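Local coordinates for flagellar biosynthesis protein flhA (Bacillus subtilis, PDB 3MIX), which takes part in exporting flagellar proteins by the type III secretion system, and is represented here by its cytosolic domain, at residues G85-P89 with L189-E194; I108-A114 with K181-H185; P215-S219 with G251-T255; L283-S289 with V374-V380; Y308-E312 with Y348-L352. One frame throughout, in Å; residues are numbered along the deposited sequence.

Contact 1: G85-P89 with L189-E194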
# COMPACT_ATOMS: atom_id res chain seq x y z
N GLY A 85 -1.33 6.75 8.16
CA GLY A 85 -2.22 6.39 9.24
C GLY A 85 -1.95 4.97 9.73
O GLY A 85 -2.65 4.48 10.60
N LEU A 86 -0.94 4.32 9.15
CA LEU A 86 -0.48 2.98 9.55
C LEU A 86 0.78 3.10 10.43
O LEU A 86 1.76 3.75 10.07
CB LEU A 86 -0.13 2.14 8.31
CG LEU A 86 0.50 0.76 8.54
CD1 LEU A 86 -0.48 -0.27 9.13
CD2 LEU A 86 1.17 0.19 7.30
N VAL A 87 0.71 2.48 11.60
CA VAL A 87 1.80 2.34 12.50
C VAL A 87 2.39 0.94 12.28
O VAL A 87 1.81 -0.06 12.69
CB VAL A 87 1.35 2.39 13.96
CG1 VAL A 87 2.58 2.29 14.84
CG2 VAL A 87 0.60 3.67 14.27
N ILE A 88 3.58 0.91 11.68
CA ILE A 88 4.24 -0.34 11.40
C ILE A 88 4.65 -1.03 12.69
O ILE A 88 5.01 -0.36 13.69
CB ILE A 88 5.43 -0.20 10.43
CG1 ILE A 88 6.55 0.63 11.06
CG2 ILE A 88 4.95 0.39 9.08
CD1 ILE A 88 7.90 0.51 10.32
N PRO A 89 4.57 -2.35 12.69
CA PRO A 89 4.99 -3.13 13.85
C PRO A 89 6.51 -3.15 13.98
O PRO A 89 7.25 -2.61 13.13
CB PRO A 89 4.45 -4.54 13.55
CG PRO A 89 4.46 -4.59 11.98
CD PRO A 89 4.09 -3.19 11.57
N LEU A 189 0.24 -4.95 5.72
CA LEU A 189 0.65 -4.75 7.13
C LEU A 189 -0.43 -4.21 8.07
O LEU A 189 -0.24 -4.16 9.29
CB LEU A 189 1.90 -3.85 7.20
CG LEU A 189 3.23 -4.44 6.71
CD1 LEU A 189 4.27 -3.30 6.41
CD2 LEU A 189 3.81 -5.42 7.73
N ILE A 190 -1.57 -3.79 7.53
CA ILE A 190 -2.69 -3.40 8.40
C ILE A 190 -3.40 -4.70 8.87
O ILE A 190 -4.49 -5.02 8.42
CB ILE A 190 -3.63 -2.37 7.70
CG1 ILE A 190 -4.80 -1.94 8.61
CG2 ILE A 190 -4.21 -2.93 6.42
CD1 ILE A 190 -4.46 -0.98 9.70
N GLY A 191 -2.74 -5.45 9.75
CA GLY A 191 -3.33 -6.64 10.33
C GLY A 191 -4.35 -6.34 11.42
O GLY A 191 -4.73 -5.18 11.65
N ARG A 192 -4.77 -7.40 12.12
CA ARG A 192 -5.81 -7.26 13.13
C ARG A 192 -5.30 -6.46 14.30
O ARG A 192 -6.02 -5.62 14.86
CB ARG A 192 -6.29 -8.63 13.63
CG ARG A 192 -7.58 -8.53 14.48
CD ARG A 192 -7.94 -9.90 15.10
NE ARG A 192 -9.12 -9.79 15.94
CZ ARG A 192 -10.38 -9.76 15.48
NH1 ARG A 192 -10.64 -9.82 14.17
NH2 ARG A 192 -11.38 -9.65 16.34
N GLN A 193 -4.06 -6.72 14.66
CA GLN A 193 -3.43 -5.99 15.75
C GLN A 193 -3.44 -4.47 15.48
O GLN A 193 -3.80 -3.69 16.35
CB GLN A 193 -2.00 -6.53 16.02
CG GLN A 193 -2.01 -7.94 16.75
CD GLN A 193 -0.64 -8.43 17.25
OE1 GLN A 193 0.41 -7.97 16.80
NE2 GLN A 193 -0.66 -9.35 18.21
N GLU A 194 -3.04 -4.06 14.27
CA GLU A 194 -3.00 -2.63 13.92
C GLU A 194 -4.42 -2.06 13.82
O GLU A 194 -4.69 -0.95 14.25
CB GLU A 194 -2.28 -2.43 12.59
CG GLU A 194 -0.77 -2.71 12.63
CD GLU A 194 -0.43 -4.21 12.65
OE1 GLU A 194 -1.30 -5.12 12.43
OE2 GLU A 194 0.76 -4.48 12.88
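An inverse gamma turn centred on Ile190 forms the corner between helix 170-189 and helix 192-205, and Leu86 packs against it. Both methyl branches of Leu86 do the touching. CD1 of Leu86 lies 4.0 Å from CB of Ile190 and 3.9 Å from O of Leu189. CD2 of Leu86 meets CB of Leu189 at 4.1 Å. The torsion of Leu86 sets CG opposite the backbone N (chi1 174°) and sends the branched end to the turn. The side chains of Leu86 and Leu189 cross at about a right angle. In the fold, this joins the loop between helix 69-84 and strand 92-95 to the turn linking helices 170-189 and 192-205. Gly85 follows helix 69-84 with positive phi, and Gly191 is the N-cap of helix 192-205. Further along, Glu194 meets the ring of Pro89, again at about a right angle. The chain of Glu194 bends at chi2 (76°), and its OE2 lies 3.8 Å from CB of Pro89. CG of Glu194 rests 3.7 Å from O of Val87. No hydrogen bond crosses between the segments. Beyond them, Arg77 donates to the carbonyl of Ile88. Ile190 also packs on Ala228 and Leu231 of helix 220-232.

Contact 2: I108-A114 with K181-H185; sequences IKGNEVA and KIKQH
The carbonyl of Val113 accepts a hydrogen bond from Lys181, with NZ of Lys181 2.9 Å from O of Val113. The C=O...N angle is 158°, and the donor is tilted 21° from the carbonyl plane. The lysine chain bends at chi2, chi3 and chi4 to get there. On the way, CG of Lys181 passes 3.7 Å from CB of Ala114 and 3.9 Å from CG2 of Val113. With an alanine in place of Lys181, the Val113 carbonyl would probably lose this donor, and Val113 and Ala114 the part of their cover that the lysine chain gives. Val113 also makes a CH-pi contact. Its CG1 sits over one face of the His185 ring, 3.7 Å from the centroid and 20° off the normal. CG1 of Val113 comes nearest to NE2 of His185, at 3.4 Å. O of Lys181 lies at the edge of the same ring, in plane. Glu188 bonds ND1 of His185, which should limit turning of the ring. Ile108 completes the contact through CD1, which lies 3.8 Å from CB of His185 and also reaches Ile182. The sheet side is a hairpin of strands 103-108 and 111-117, closed by a type I' turn from Ile108 to Asn111. A classic beta bulge sets Val113 and Ala114 opposite Leu106, and helix 170-189 packs over this bulged outer strand.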
# COMPACT_ATOMS: atom_id res chain seq x y z
N ILE A 108 8.44 -8.98 4.11
CA ILE A 108 7.19 -8.53 4.70
C ILE A 108 6.21 -9.69 4.72
O ILE A 108 5.87 -10.25 3.69
CB ILE A 108 6.61 -7.28 3.95
CG1 ILE A 108 7.43 -6.03 4.33
CG2 ILE A 108 5.10 -7.10 4.26
CD1 ILE A 108 7.15 -4.81 3.49
N LYS A 109 5.79 -10.07 5.92
CA LYS A 109 4.78 -11.11 6.07
C LYS A 109 5.30 -12.42 5.44
O LYS A 109 4.54 -13.17 4.82
CB LYS A 109 3.47 -10.65 5.41
CG LYS A 109 2.24 -10.67 6.30
CD LYS A 109 2.29 -9.62 7.42
CE LYS A 109 1.05 -9.77 8.33
NZ LYS A 109 0.89 -8.69 9.40
N GLY A 110 6.60 -12.68 5.59
CA GLY A 110 7.20 -13.92 5.12
C GLY A 110 7.81 -13.88 3.73
O GLY A 110 8.53 -14.78 3.37
N ASN A 111 7.53 -12.84 2.95
CA ASN A 111 8.04 -12.77 1.57
C ASN A 111 9.13 -11.74 1.37
O ASN A 111 9.02 -10.62 1.88
CB ASN A 111 6.92 -12.46 0.57
CG ASN A 111 5.70 -13.32 0.75
OD1 ASN A 111 5.77 -14.55 0.63
ND2 ASN A 111 4.56 -12.69 1.03
N GLU A 112 10.17 -12.09 0.63
CA GLU A 112 11.19 -11.13 0.26
C GLU A 112 10.58 -10.09 -0.67
O GLU A 112 9.98 -10.44 -1.68
CB GLU A 112 12.37 -11.82 -0.42
CG GLU A 112 13.40 -10.84 -0.97
CD GLU A 112 14.65 -11.53 -1.49
OE1 GLU A 112 14.83 -12.73 -1.23
OE2 GLU A 112 15.46 -10.85 -2.17
N VAL A 113 10.74 -8.81 -0.33
CA VAL A 113 10.18 -7.74 -1.15
C VAL A 113 11.28 -6.84 -1.67
O VAL A 113 11.06 -6.01 -2.53
CB VAL A 113 9.11 -6.88 -0.38
CG1 VAL A 113 7.89 -7.73 -0.05
CG2 VAL A 113 9.70 -6.23 0.89
N ALA A 114 12.48 -6.99 -1.11
CA ALA A 114 13.60 -6.17 -1.52
C ALA A 114 14.91 -6.80 -1.11
O ALA A 114 15.00 -7.45 -0.08
CB ALA A 114 13.48 -4.78 -0.91
N LYS A 181 9.45 0.42 0.21
CA LYS A 181 8.93 -0.96 0.14
C LYS A 181 7.77 -1.19 1.06
O LYS A 181 6.83 -1.88 0.70
CB LYS A 181 10.01 -2.02 0.35
CG LYS A 181 10.31 -2.79 -0.92
CD LYS A 181 11.05 -1.96 -1.93
CE LYS A 181 10.45 -2.11 -3.34
NZ LYS A 181 10.11 -3.52 -3.71
N ILE A 182 7.83 -0.59 2.25
CA ILE A 182 6.71 -0.66 3.18
C ILE A 182 5.48 0.02 2.59
O ILE A 182 4.35 -0.47 2.74
CB ILE A 182 7.10 -0.09 4.56
CG1 ILE A 182 8.11 -1.04 5.23
CG2 ILE A 182 5.89 0.05 5.44
CD1 ILE A 182 8.70 -0.50 6.52
N LYS A 183 5.71 1.14 1.89
CA LYS A 183 4.62 1.87 1.23
C LYS A 183 3.97 1.01 0.16
O LYS A 183 2.76 0.98 0.05
CB LYS A 183 5.12 3.20 0.65
CG LYS A 183 5.24 4.30 1.70
CD LYS A 183 6.04 5.48 1.20
CE LYS A 183 5.32 6.18 0.06
NZ LYS A 183 6.09 7.37 -0.42
N GLN A 184 4.78 0.28 -0.60
CA GLN A 184 4.25 -0.56 -1.65
C GLN A 184 3.44 -1.73 -1.07
O GLN A 184 2.57 -2.28 -1.76
CB GLN A 184 5.40 -1.08 -2.54
CG GLN A 184 4.97 -1.98 -3.71
CD GLN A 184 6.15 -2.57 -4.51
OE1 GLN A 184 5.98 -3.55 -5.24
NE2 GLN A 184 7.34 -1.97 -4.36
N HIS A 185 3.74 -2.12 0.18
CA HIS A 185 3.13 -3.29 0.79
C HIS A 185 2.31 -2.97 2.04
O HIS A 185 1.94 -3.89 2.77
CB HIS A 185 4.21 -4.35 1.10
CG HIS A 185 4.87 -4.91 -0.13
ND1 HIS A 185 4.31 -5.92 -0.88
CD2 HIS A 185 6.03 -4.57 -0.75
CE1 HIS A 185 5.09 -6.18 -1.92
NE2 HIS A 185 6.14 -5.38 -1.86

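Contact 3: P215-S219 with G251-T255; sequences PNPLS and GKLTT
Pro217 and Lys252 meet at about a right angle, while Leu218 and Thr255 run antiparallel, side by side. These two pairs give the contact its side-chain to side-chain part. CG of Pro217 touches CG of Lys252 at 4.0 Å. The lysine then runs on and bends at chi4 (77°), which brings its NZ to 4.1 Å from CD of Pro217. The lysine chain therefore passes across the proline ring, touching it near CG and again near CD. The carbonyl of Gly251 packs against CB and CG of the same ring. Its O is 3.2 Å from CB of Pro217, and its carbonyl carbon is 3.4 Å from CG of Pro217. The fit is tight. A CB on Gly251 would stand 3.0 Å from CG of Pro217, which is a clash, so the bare backbone suits this place. A cis peptide bond precedes Pro217. In the second pair, CD2 of Leu218 meets CG2 of Thr255 at 3.8 Å. Thr255 has CG2 beside its own backbone N and OG1 between N and the carbonyl carbon (chi1 66°), which presents the methyl to the leucine. Leu218 also packs on Leu260 of helix 257-267. The contact joins the loop before helix 220-232 to the loop between helices 240-250 and 257-267. Ser219 caps the first of these helices through Asp222 N, and OG1 of Thr254 bonds Asp256 N. No hydrogen bond crosses between the two loops. The chemistry is thus mainly van der Waals, and the close fit of the proline ring on the glycine carbonyl depends on there being no side chain at Gly251.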
# COMPACT_ATOMS: atom_id res chain seq x y z
N PRO A 215 -18.60 -4.46 17.43
CA PRO A 215 -18.53 -5.60 16.50
C PRO A 215 -19.82 -5.87 15.72
O PRO A 215 -19.84 -6.77 14.90
CB PRO A 215 -18.19 -6.78 17.42
CG PRO A 215 -18.69 -6.37 18.80
CD PRO A 215 -19.03 -4.90 18.78
N ASN A 216 -20.87 -5.08 15.93
CA ASN A 216 -22.08 -5.21 15.10
C ASN A 216 -22.51 -3.84 14.57
O ASN A 216 -22.75 -2.94 15.37
CB ASN A 216 -23.23 -5.84 15.89
CG ASN A 216 -24.49 -6.04 15.04
OD1 ASN A 216 -24.77 -7.15 14.58
ND2 ASN A 216 -25.24 -4.97 14.82
N PRO A 217 -22.67 -3.70 13.25
CA PRO A 217 -22.73 -4.77 12.22
C PRO A 217 -21.40 -5.30 11.73
O PRO A 217 -21.35 -6.38 11.12
CB PRO A 217 -23.46 -4.09 11.06
CG PRO A 217 -23.13 -2.64 11.22
CD PRO A 217 -22.98 -2.38 12.68
N LEU A 218 -20.32 -4.56 11.99
CA LEU A 218 -19.03 -4.87 11.39
C LEU A 218 -18.04 -5.47 12.37
O LEU A 218 -17.77 -4.90 13.43
CB LEU A 218 -18.44 -3.61 10.74
CG LEU A 218 -19.26 -2.98 9.60
CD1 LEU A 218 -18.50 -1.80 8.94
CD2 LEU A 218 -19.65 -4.01 8.54
N SER A 219 -17.47 -6.62 12.02
CA SER A 219 -16.40 -7.22 12.82
C SER A 219 -15.11 -6.44 12.67
O SER A 219 -14.92 -5.70 11.69
CB SER A 219 -16.18 -8.68 12.39
OG SER A 219 -15.65 -8.69 11.06
N GLY A 251 -22.87 0.29 7.20
CA GLY A 251 -22.64 -1.04 7.78
C GLY A 251 -23.88 -1.90 7.98
O GLY A 251 -23.79 -3.14 7.97
N LYS A 252 -25.03 -1.27 8.19
CA LYS A 252 -26.28 -2.00 8.39
C LYS A 252 -26.95 -2.39 7.07
O LYS A 252 -27.83 -3.24 7.04
CB LYS A 252 -27.25 -1.22 9.30
CG LYS A 252 -26.93 -1.41 10.79
CD LYS A 252 -27.79 -0.54 11.70
CE LYS A 252 -27.33 -0.66 13.17
NZ LYS A 252 -26.09 0.12 13.49
N LEU A 253 -26.51 -1.76 6.00
CA LEU A 253 -27.05 -1.99 4.67
C LEU A 253 -26.20 -3.01 3.94
O LEU A 253 -26.68 -3.68 3.04
CB LEU A 253 -27.10 -0.67 3.86
CG LEU A 253 -27.95 0.50 4.40
CD1 LEU A 253 -27.81 1.75 3.52
CD2 LEU A 253 -29.43 0.11 4.57
N THR A 254 -24.93 -3.13 4.34
CA THR A 254 -23.99 -4.05 3.71
C THR A 254 -22.75 -4.27 4.57
O THR A 254 -22.23 -3.32 5.19
CB THR A 254 -23.54 -3.58 2.29
OG1 THR A 254 -22.62 -4.53 1.76
CG2 THR A 254 -22.83 -2.22 2.32
N THR A 255 -22.27 -5.51 4.60
CA THR A 255 -20.98 -5.81 5.22
C THR A 255 -19.92 -6.14 4.18
O THR A 255 -18.78 -6.52 4.52
CB THR A 255 -21.07 -6.96 6.26
OG1 THR A 255 -21.40 -8.19 5.59
CG2 THR A 255 -22.12 -6.66 7.33

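Contact 4: L283-S289 with V374-V380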
# COMPACT_ATOMS: atom_id res chain seq x y z
N LEU A 283 -5.99 19.72 -13.48
CA LEU A 283 -5.45 18.38 -13.32
C LEU A 283 -5.52 17.60 -14.64
O LEU A 283 -6.58 17.49 -15.25
CB LEU A 283 -6.21 17.65 -12.22
CG LEU A 283 -5.81 16.23 -11.82
CD1 LEU A 283 -4.39 16.19 -11.28
CD2 LEU A 283 -6.80 15.70 -10.81
N LYS A 284 -4.37 17.05 -15.05
CA LYS A 284 -4.27 16.28 -16.29
C LYS A 284 -4.78 14.84 -16.07
O LYS A 284 -4.14 14.06 -15.36
CB LYS A 284 -2.83 16.25 -16.81
CG LYS A 284 -1.97 17.49 -16.49
CD LYS A 284 -2.19 18.64 -17.46
CE LYS A 284 -1.11 19.69 -17.30
NZ LYS A 284 -1.30 20.87 -18.20
N VAL A 285 -5.90 14.51 -16.70
CA VAL A 285 -6.60 13.25 -16.44
C VAL A 285 -7.07 12.52 -17.71
O VAL A 285 -7.79 13.09 -18.52
CB VAL A 285 -7.83 13.49 -15.51
CG1 VAL A 285 -8.83 12.36 -15.63
CG2 VAL A 285 -7.39 13.65 -14.06
N VAL A 286 -6.66 11.26 -17.86
CA VAL A 286 -7.20 10.38 -18.91
C VAL A 286 -8.59 9.92 -18.49
O VAL A 286 -8.80 9.54 -17.34
CB VAL A 286 -6.29 9.14 -19.15
CG1 VAL A 286 -6.90 8.20 -20.18
CG2 VAL A 286 -4.91 9.55 -19.61
N THR A 287 -9.55 9.98 -19.41
CA THR A 287 -10.89 9.45 -19.14
C THR A 287 -11.11 8.13 -19.86
O THR A 287 -10.21 7.63 -20.55
CB THR A 287 -12.01 10.45 -19.50
OG1 THR A 287 -11.77 11.02 -20.80
CG2 THR A 287 -12.11 11.56 -18.45
N CYS A 288 -12.30 7.56 -19.67
CA CYS A 288 -12.65 6.29 -20.28
C CYS A 288 -13.81 6.48 -21.25
O CYS A 288 -14.77 7.19 -20.94
CB CYS A 288 -13.02 5.25 -19.21
SG CYS A 288 -11.62 4.58 -18.25
N SER A 289 -13.71 5.83 -22.41
CA SER A 289 -14.76 5.87 -23.44
C SER A 289 -16.11 5.43 -22.88
O SER A 289 -16.18 4.80 -21.82
CB SER A 289 -14.38 4.96 -24.60
OG SER A 289 -15.00 5.37 -25.80
N VAL A 374 -10.89 19.64 -14.20
CA VAL A 374 -10.38 18.41 -14.82
C VAL A 374 -10.53 18.40 -16.33
O VAL A 374 -11.58 18.77 -16.87
CB VAL A 374 -11.07 17.16 -14.23
CG1 VAL A 374 -10.80 15.93 -15.09
CG2 VAL A 374 -10.60 16.94 -12.80
N GLN A 375 -9.46 17.98 -17.01
CA GLN A 375 -9.42 17.94 -18.47
C GLN A 375 -8.75 16.68 -19.01
O GLN A 375 -7.67 16.29 -18.57
CB GLN A 375 -8.72 19.20 -19.01
CG GLN A 375 -8.78 19.35 -20.53
CD GLN A 375 -8.12 20.62 -21.04
OE1 GLN A 375 -8.74 21.39 -21.78
NE2 GLN A 375 -6.87 20.84 -20.65
N SER A 376 -9.41 16.05 -19.99
CA SER A 376 -8.90 14.86 -20.66
C SER A 376 -7.78 15.20 -21.65
O SER A 376 -7.81 16.24 -22.32
CB SER A 376 -10.02 14.12 -21.39
OG SER A 376 -11.11 13.84 -20.53
N ILE A 377 -6.81 14.30 -21.74
CA ILE A 377 -5.67 14.42 -22.65
C ILE A 377 -5.64 13.18 -23.54
O ILE A 377 -5.12 13.21 -24.66
CB ILE A 377 -4.34 14.58 -21.86
CG1 ILE A 377 -4.18 16.03 -21.39
CG2 ILE A 377 -3.13 14.19 -22.70
CD1 ILE A 377 -4.78 16.32 -20.04
N GLY A 378 -6.22 12.10 -23.02
CA GLY A 378 -6.43 10.88 -23.77
C GLY A 378 -7.74 10.25 -23.35
O GLY A 378 -8.18 10.42 -22.21
N VAL A 379 -8.40 9.55 -24.27
CA VAL A 379 -9.61 8.82 -23.94
C VAL A 379 -9.39 7.33 -24.23
O VAL A 379 -9.14 6.94 -25.38
CB VAL A 379 -10.86 9.35 -24.70
CG1 VAL A 379 -12.10 8.56 -24.31
CG2 VAL A 379 -11.07 10.84 -24.42
N VAL A 380 -9.46 6.53 -23.17
CA VAL A 380 -9.30 5.07 -23.24
C VAL A 380 -10.41 4.46 -24.10
O VAL A 380 -11.60 4.65 -23.81
CB VAL A 380 -9.28 4.43 -21.80
CG1 VAL A 380 -9.42 2.91 -21.86
CG2 VAL A 380 -8.01 4.82 -21.06
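Thr287 sets OG1 between its backbone N and carbonyl carbon (chi1 46°), and Ser376 sets OG beside its own backbone N (chi1 -53°). These torsions bring OG1 of Thr287 and OG of Ser376 to 2.9 Å, a hydrogen bond in which either could donate. It lies where two parallel strand pairings change register. In the first pairing, N of Val285 donates to O of Gln375 at 3.1 Å. The bond from N of Gln375 to O of Leu283 is weak, at 3.4 Å. CA of Ser376 makes a CA-H...O contact of 3.0 Å with O of Val285. The register then slips by one residue. In the second pairing, N of Thr287 donates to O of Gly378 at 3.1 Å. N of Val380 reaches O of Thr287 at 2.9 Å in a nearly straight bond (172°). N of Ser289 closes the row on O of Val380 at 2.8 Å. Apolar branches fill in beside the backbone: CG1 of Val286 meets CG2 of Val380 at 3.7 Å, crossing at about a right angle, and Val285 packs on Val374. Val380 is covered by Ile319 and Val323 of helix 313-332. Backbone bonds tie Val286 to Ile338 and Leu340. The C-terminal end of the chain thus lies as two short parallel strands along strand 283-288, in a small alpha/beta unit with strand 339-341 and covering helices.

Contact 5: Y308-E312 with Y348-L352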
# COMPACT_ATOMS: atom_id res chain seq x y z
N TYR A 308 -15.66 -9.80 -9.27
CA TYR A 308 -16.02 -10.77 -10.31
C TYR A 308 -16.27 -10.08 -11.66
O TYR A 308 -17.39 -10.05 -12.18
CB TYR A 308 -17.20 -11.66 -9.88
CG TYR A 308 -18.24 -10.97 -9.01
CD1 TYR A 308 -19.23 -10.15 -9.57
CD2 TYR A 308 -18.25 -11.13 -7.62
CE1 TYR A 308 -20.19 -9.52 -8.78
CE2 TYR A 308 -19.20 -10.50 -6.82
CZ TYR A 308 -20.17 -9.70 -7.41
OH TYR A 308 -21.11 -9.07 -6.62
N LEU A 309 -15.20 -9.52 -12.22
CA LEU A 309 -15.23 -8.96 -13.56
C LEU A 309 -14.68 -9.97 -14.56
O LEU A 309 -13.46 -10.08 -14.75
CB LEU A 309 -14.44 -7.64 -13.63
CG LEU A 309 -14.59 -6.83 -14.92
CD1 LEU A 309 -15.91 -6.08 -14.92
CD2 LEU A 309 -13.42 -5.87 -15.12
N SER A 310 -15.58 -10.72 -15.18
CA SER A 310 -15.21 -11.67 -16.22
C SER A 310 -15.44 -11.06 -17.59
O SER A 310 -16.55 -10.65 -17.92
CB SER A 310 -15.99 -12.98 -16.05
OG SER A 310 -17.36 -12.75 -15.78
N LEU A 311 -14.37 -10.99 -18.38
CA LEU A 311 -14.41 -10.52 -19.76
C LEU A 311 -13.53 -11.40 -20.64
O LEU A 311 -12.44 -11.81 -20.21
CB LEU A 311 -13.98 -9.05 -19.85
CG LEU A 311 -15.04 -7.94 -19.76
CD1 LEU A 311 -15.46 -7.66 -18.34
CD2 LEU A 311 -14.54 -6.66 -20.40
N GLU A 312 -13.99 -11.68 -21.86
CA GLU A 312 -13.24 -12.52 -22.81
C GLU A 312 -11.87 -11.92 -23.16
O GLU A 312 -11.78 -10.72 -23.42
CB GLU A 312 -14.05 -12.85 -24.08
CG GLU A 312 -15.09 -11.82 -24.49
CD GLU A 312 -16.45 -12.11 -23.89
OE1 GLU A 312 -17.22 -12.89 -24.50
OE2 GLU A 312 -16.75 -11.56 -22.81
N TYR A 348 -14.16 -1.92 -10.62
CA TYR A 348 -13.90 -2.96 -11.61
C TYR A 348 -12.77 -2.61 -12.59
O TYR A 348 -11.98 -3.48 -12.96
CB TYR A 348 -15.18 -3.33 -12.35
CG TYR A 348 -16.25 -3.87 -11.42
CD1 TYR A 348 -16.17 -5.17 -10.91
CD2 TYR A 348 -17.33 -3.07 -11.03
CE1 TYR A 348 -17.15 -5.67 -10.06
CE2 TYR A 348 -18.31 -3.56 -10.17
CZ TYR A 348 -18.21 -4.86 -9.69
OH TYR A 348 -19.17 -5.36 -8.85
N VAL A 349 -12.69 -1.34 -12.99
CA VAL A 349 -11.59 -0.86 -13.82
C VAL A 349 -10.26 -1.14 -13.11
O VAL A 349 -9.30 -1.62 -13.72
CB VAL A 349 -11.71 0.66 -14.14
CG1 VAL A 349 -10.50 1.17 -14.91
CG2 VAL A 349 -12.99 0.95 -14.90
N LYS A 350 -10.25 -0.84 -11.81
CA LYS A 350 -9.07 -1.05 -10.96
C LYS A 350 -8.63 -2.51 -10.89
O LYS A 350 -7.44 -2.81 -11.05
CB LYS A 350 -9.31 -0.47 -9.56
CG LYS A 350 -8.11 -0.60 -8.64
CD LYS A 350 -6.98 0.30 -9.06
CE LYS A 350 -5.70 -0.06 -8.33
NZ LYS A 350 -4.58 0.86 -8.73
N GLN A 351 -9.59 -3.41 -10.63
CA GLN A 351 -9.33 -4.85 -10.62
C GLN A 351 -8.64 -5.30 -11.92
O GLN A 351 -7.63 -6.02 -11.89
CB GLN A 351 -10.66 -5.60 -10.49
CG GLN A 351 -10.92 -6.24 -9.15
CD GLN A 351 -12.31 -6.86 -9.09
OE1 GLN A 351 -12.73 -7.58 -10.00
NE2 GLN A 351 -13.04 -6.57 -8.00
N LEU A 352 -9.20 -4.87 -13.05
CA LEU A 352 -8.69 -5.19 -14.38
C LEU A 352 -7.26 -4.71 -14.62
O LEU A 352 -6.44 -5.47 -15.14
CB LEU A 352 -9.63 -4.61 -15.43
CG LEU A 352 -9.31 -4.75 -16.92
CD1 LEU A 352 -9.02 -6.20 -17.29
CD2 LEU A 352 -10.46 -4.19 -17.74
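The rings of Tyr348 and Tyr308 approach without stacking, with OH of Tyr348 4.3 Å from CE1 of Tyr308. At the edge of the Tyr348 ring, near its plane, lies the backbone N of Tyr308. The main work is done by Leu309. Its CD1 meets CB of Tyr348 at 3.8 Å, and its CB lies 4.1 Å from CD1 of the same tyrosine. The other methyl of Leu309, CD2, reaches the helix backbone at O of Tyr348, 3.5 Å away. CD2 of Leu309 also touches CB of Leu352 at 4.0 Å. With chi1 at -170°, the Leu309 chain extends away from its own N and enters between Tyr348 and Leu352. These two helix residues are one turn apart, and O of Tyr348 accepts the regular helix bond from N of Leu352 at 3.1 Å. The leucine thus covers a carbonyl that already has its donor. A glycine in place of Leu309 would probably open a gap between Tyr348 and Leu352 and leave the loop more loosely seated on the helix. The amide of Gln351 comes up next to the loop backbone, with OE1 of Gln351 3.7 Å from N of Tyr308, but no hydrogen bond is made across the segments. Leu309 and Tyr348 both also pack on Val300 and on Ile296 of helix 290-299. Glu312 is the N-cap of helix 313-332. The arrangement is a surface loop docked on a helix: the last part of the link, leading into helix 313-332, lies against helix 343-353.

From the N terminus, contact 1 closes a long loop from the segment after helix 69-84 to the start of helix 192-205. Contact 2 is nested inside it and ties the 103-117 hairpin to helix 170-189. The two touch where Leu189 packs on Ile182 and Ile108 and Ile88 packs on Ile182, connecting hairpin, helix and loop. Contact 3 follows in series and closes a short, mostly helical excursion, joining the loop before helix 220-232 to the loop after helix 240-250. Contact 4 then spans from strand 283-288 to the C terminus. Contact 5, nested within it and about 5 Å away at the nearest atoms, ties the approach to helix 313-332 to helix 343-353.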